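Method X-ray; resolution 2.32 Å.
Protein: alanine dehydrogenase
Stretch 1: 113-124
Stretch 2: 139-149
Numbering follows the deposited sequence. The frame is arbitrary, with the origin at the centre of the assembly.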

# COMPACT_ATOMS: atom_id res chain seq x y z
N GLY A 113 -3.65 -8.57 -22.38
CA GLY A 113 -3.64 -8.18 -23.77
C GLY A 113 -4.30 -9.27 -24.58
O GLY A 113 -5.12 -8.98 -25.42
N GLY A 114 -3.93 -10.51 -24.28
CA GLY A 114 -4.48 -11.66 -24.97
C GLY A 114 -5.98 -11.85 -24.74
O GLY A 114 -6.71 -12.19 -25.67
N ILE A 115 -6.43 -11.65 -23.49
CA ILE A 115 -7.85 -11.78 -23.15
C ILE A 115 -8.64 -10.64 -23.81
O ILE A 115 -9.71 -10.86 -24.39
CB ILE A 115 -8.05 -11.79 -21.61
CG1 ILE A 115 -7.52 -13.10 -21.03
CG2 ILE A 115 -9.52 -11.67 -21.23
CD1 ILE A 115 -8.24 -14.31 -21.53
N ALA A 116 -8.11 -9.42 -23.77
CA ALA A 116 -8.85 -8.33 -24.40
C ALA A 116 -9.01 -8.55 -25.93
O ALA A 116 -10.10 -8.34 -26.49
CB ALA A 116 -8.19 -6.97 -24.12
N ALA A 117 -7.96 -8.99 -26.61
CA ALA A 117 -8.08 -9.22 -28.05
C ALA A 117 -9.08 -10.37 -28.29
O ALA A 117 -9.89 -10.29 -29.21
CB ALA A 117 -6.70 -9.51 -28.65
N LYS A 118 -9.05 -11.40 -27.45
CA LYS A 118 -9.99 -12.51 -27.61
C LYS A 118 -11.44 -12.03 -27.64
O LYS A 118 -12.25 -12.53 -28.42
CB LYS A 118 -9.86 -13.52 -26.47
CG LYS A 118 -11.02 -14.54 -26.50
CD LYS A 118 -10.83 -15.79 -25.62
CE LYS A 118 -11.36 -15.56 -24.21
NZ LYS A 118 -11.27 -16.79 -23.36
N TYR A 119 -11.76 -11.03 -26.81
CA TYR A 119 -13.12 -10.51 -26.72
C TYR A 119 -13.42 -9.37 -27.66
O TYR A 119 -14.57 -9.14 -28.01
CB TYR A 119 -13.40 -10.03 -25.29
CG TYR A 119 -13.71 -11.14 -24.32
CD1 TYR A 119 -15.00 -11.62 -24.17
CD2 TYR A 119 -12.70 -11.74 -23.58
CE1 TYR A 119 -15.30 -12.67 -23.30
CE2 TYR A 119 -12.97 -12.80 -22.72
CZ TYR A 119 -14.28 -13.26 -22.59
OH TYR A 119 -14.59 -14.32 -21.75
N LEU A 120 -12.40 -8.64 -28.06
CA LEU A 120 -12.63 -7.46 -28.87
C LEU A 120 -12.21 -7.47 -30.34
O LEU A 120 -12.80 -6.75 -31.13
CB LEU A 120 -11.98 -6.28 -28.16
CG LEU A 120 -12.72 -5.39 -27.17
CD1 LEU A 120 -14.04 -5.96 -26.76
CD2 LEU A 120 -11.79 -5.15 -25.99
N ALA A 121 -11.21 -8.26 -30.69
CA ALA A 121 -10.71 -8.30 -32.07
C ALA A 121 -11.52 -9.20 -32.98
O ALA A 121 -12.13 -10.17 -32.52
CB ALA A 121 -9.26 -8.74 -32.08
N ARG A 122 -11.52 -8.90 -34.28
CA ARG A 122 -12.26 -9.70 -35.25
C ARG A 122 -11.81 -11.14 -35.15
O ARG A 122 -10.60 -11.42 -35.12
CB ARG A 122 -11.99 -9.21 -36.66
CG ARG A 122 -12.62 -7.90 -36.97
CD ARG A 122 -12.37 -7.58 -38.42
NE ARG A 122 -11.12 -6.85 -38.64
CZ ARG A 122 -10.09 -7.33 -39.31
NH1 ARG A 122 -10.16 -8.56 -39.81
NH2 ARG A 122 -9.03 -6.58 -39.51
N LYS A 123 -12.76 -12.05 -35.09
CA LYS A 123 -12.43 -13.46 -34.97
C LYS A 123 -11.48 -13.96 -36.06
O LYS A 123 -10.79 -14.97 -35.87
CB LYS A 123 -13.72 -14.27 -34.91
CG LYS A 123 -14.48 -14.01 -33.60
CD LYS A 123 -15.98 -13.92 -33.82
CE LYS A 123 -16.64 -15.30 -33.94
NZ LYS A 123 -17.25 -15.79 -32.65
N ASN A 124 -11.39 -13.23 -37.18
CA ASN A 124 -10.50 -13.62 -38.29
C ASN A 124 -9.12 -12.92 -38.34
O ASN A 124 -8.39 -13.03 -39.33
CB ASN A 124 -11.23 -13.41 -39.64
CG ASN A 124 -11.50 -11.93 -39.96
OD1 ASN A 124 -11.32 -11.06 -39.12
ND2 ASN A 124 -11.96 -11.66 -41.16
N PHE A 139 5.55 -10.63 -24.23
CA PHE A 139 4.45 -11.20 -23.46
C PHE A 139 3.12 -11.05 -24.16
O PHE A 139 2.27 -11.91 -24.06
CB PHE A 139 4.37 -10.59 -22.07
CG PHE A 139 5.46 -11.04 -21.16
CD1 PHE A 139 6.67 -10.34 -21.09
CD2 PHE A 139 5.31 -12.21 -20.42
CE1 PHE A 139 7.70 -10.79 -20.31
CE2 PHE A 139 6.34 -12.68 -19.62
CZ PHE A 139 7.55 -11.97 -19.56
N GLN A 140 2.94 -9.95 -24.87
CA GLN A 140 1.69 -9.75 -25.57
C GLN A 140 1.61 -10.82 -26.69
O GLN A 140 0.59 -11.48 -26.85
CB GLN A 140 1.68 -8.34 -26.15
CG GLN A 140 0.33 -7.80 -26.42
CD GLN A 140 -0.39 -7.28 -25.17
OE1 GLN A 140 -1.60 -7.09 -25.21
NE2 GLN A 140 0.34 -7.03 -24.09
N LEU A 141 2.71 -10.97 -27.43
CA LEU A 141 2.81 -11.94 -28.52
C LEU A 141 2.46 -13.34 -28.04
O LEU A 141 1.67 -14.02 -28.67
CB LEU A 141 4.23 -11.92 -29.09
CG LEU A 141 4.70 -12.74 -30.31
CD1 LEU A 141 5.01 -14.12 -29.89
CD2 LEU A 141 3.67 -12.73 -31.43
N GLU A 142 3.03 -13.75 -26.91
CA GLU A 142 2.78 -15.06 -26.36
C GLU A 142 1.33 -15.26 -25.90
O GLU A 142 0.78 -16.33 -26.07
CB GLU A 142 3.73 -15.36 -25.19
CG GLU A 142 5.18 -15.52 -25.59
CD GLU A 142 5.46 -16.79 -26.40
OE1 GLU A 142 6.58 -16.89 -26.97
OE2 GLU A 142 4.59 -17.68 -26.46
N ALA A 143 0.73 -14.25 -25.30
CA ALA A 143 -0.65 -14.38 -24.88
C ALA A 143 -1.55 -14.50 -26.12
O ALA A 143 -2.46 -15.36 -26.18
CB ALA A 143 -1.07 -13.20 -24.07
N LEU A 144 -1.31 -13.63 -27.10
CA LEU A 144 -2.09 -13.60 -28.32
C LEU A 144 -2.04 -14.90 -29.12
O LEU A 144 -3.05 -15.30 -29.74
CB LEU A 144 -1.65 -12.42 -29.21
CG LEU A 144 -1.98 -10.99 -28.73
CD1 LEU A 144 -1.22 -9.96 -29.56
CD2 LEU A 144 -3.50 -10.75 -28.87
N ARG A 145 -0.90 -15.57 -29.15
CA ARG A 145 -0.92 -16.79 -29.91
C ARG A 145 -1.65 -17.89 -29.16
O ARG A 145 -1.85 -18.96 -29.69
CB ARG A 145 0.48 -17.21 -30.36
CG ARG A 145 1.46 -17.51 -29.31
CD ARG A 145 2.73 -17.92 -30.01
NE ARG A 145 3.69 -18.45 -29.07
CZ ARG A 145 4.58 -19.39 -29.38
NH1 ARG A 145 4.60 -19.90 -30.59
NH2 ARG A 145 5.47 -19.78 -28.47
N ARG A 146 -2.09 -17.64 -27.94
CA ARG A 146 -2.87 -18.66 -27.25
C ARG A 146 -4.28 -18.50 -27.79
O ARG A 146 -5.09 -19.39 -27.69
CB ARG A 146 -2.89 -18.44 -25.73
CG ARG A 146 -1.95 -19.33 -24.95
CD ARG A 146 -0.52 -19.13 -25.36
NE ARG A 146 0.40 -19.82 -24.46
CZ ARG A 146 1.72 -19.64 -24.46
NH1 ARG A 146 2.48 -20.32 -23.60
NH2 ARG A 146 2.27 -18.77 -25.31
N VAL A 147 -4.58 -17.35 -28.37
CA VAL A 147 -5.94 -17.15 -28.84
C VAL A 147 -6.12 -16.98 -30.34
O VAL A 147 -7.25 -17.03 -30.84
CB VAL A 147 -6.62 -15.94 -28.09
CG1 VAL A 147 -6.89 -16.33 -26.61
CG2 VAL A 147 -5.72 -14.71 -28.11
N PHE A 148 -5.02 -16.80 -31.06
CA PHE A 148 -5.11 -16.64 -32.51
C PHE A 148 -3.95 -17.32 -33.20
O PHE A 148 -2.84 -17.40 -32.67
CB PHE A 148 -5.03 -15.17 -32.95
CG PHE A 148 -6.21 -14.33 -32.56
CD1 PHE A 148 -6.10 -13.43 -31.50
CD2 PHE A 148 -7.40 -14.36 -33.29
CE1 PHE A 148 -7.13 -12.57 -31.17
CE2 PHE A 148 -8.44 -13.50 -32.97
CZ PHE A 148 -8.31 -12.60 -31.90
N ASP A 149 -4.20 -17.84 -34.38
CA ASP A 149 -3.12 -18.42 -35.13
C ASP A 149 -2.61 -17.16 -35.79
O ASP A 149 -3.33 -16.50 -36.51
CB ASP A 149 -3.65 -19.42 -36.15
CG ASP A 149 -3.58 -20.85 -35.65
OD1 ASP A 149 -2.51 -21.20 -35.06
OD2 ASP A 149 -4.56 -21.61 -35.83

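Residues 113-120 form the end of a helix that begins earlier in the chain, and a second helix, also begun earlier in the chain, runs through the second stretch from Phe 139. Their axes cross at -41° and approach to 8.0 Å, close for two helices. The backbones come nearest at Gly 114 and Leu 144, whose CA atoms lie 4.5 Å apart; at Lys 118 and Val 147 the CA-CA distance has widened to 6.3 Å. The first helix closes with a hydrogen bond from Ala 121 N to Ala 117 O (2.8 Å), after which Ala 121 leaves helical geometry and the chain continues as a loop.

The close approach leaves no room for a side chain at Gly 114. Gly 114 CA packs against Ala 143 CB at 3.8 Å, and a CB on Gly 114 would point toward the second helix and fall 2.7 Å from that same methyl, a clash. One turn on, Ala 117 directs its CB to Leu 144 CD2 (3.4 Å); the CA-to-CB bond of Leu 144 points sideways, but its m,t rotamer brings the end of the side chain nearer. Val 147 points toward the first helix, with CG2 3.6 Å from Gly 114 O and CG1 4.1 Å from Lys 118 CB.

Phe 148 has the largest area covered by the opposing stretch, 87 Å². The Phe 148 ring lies beside the last turn of the first helix, at the start of the loop, placing CE1 4.0 Å from Ala 117 CB and CZ 4.0 Å from Ala 121 CB. The carbonyls of Ala 117 and Lys 123 lie at the ring edge, with Ala 117 O 3.9 Å from Phe 148 CZ and Lys 123 O 4.0 Å from Phe 148 CE2. No hydrogen bond joins the two stretches, so the contact rests on packing. Charged groups pair locally instead: Glu 142 OE2 forms salt bridges with Arg 145 NE (2.9 Å) and Arg 146 NH2 (2.8 Å), all within the second stretch.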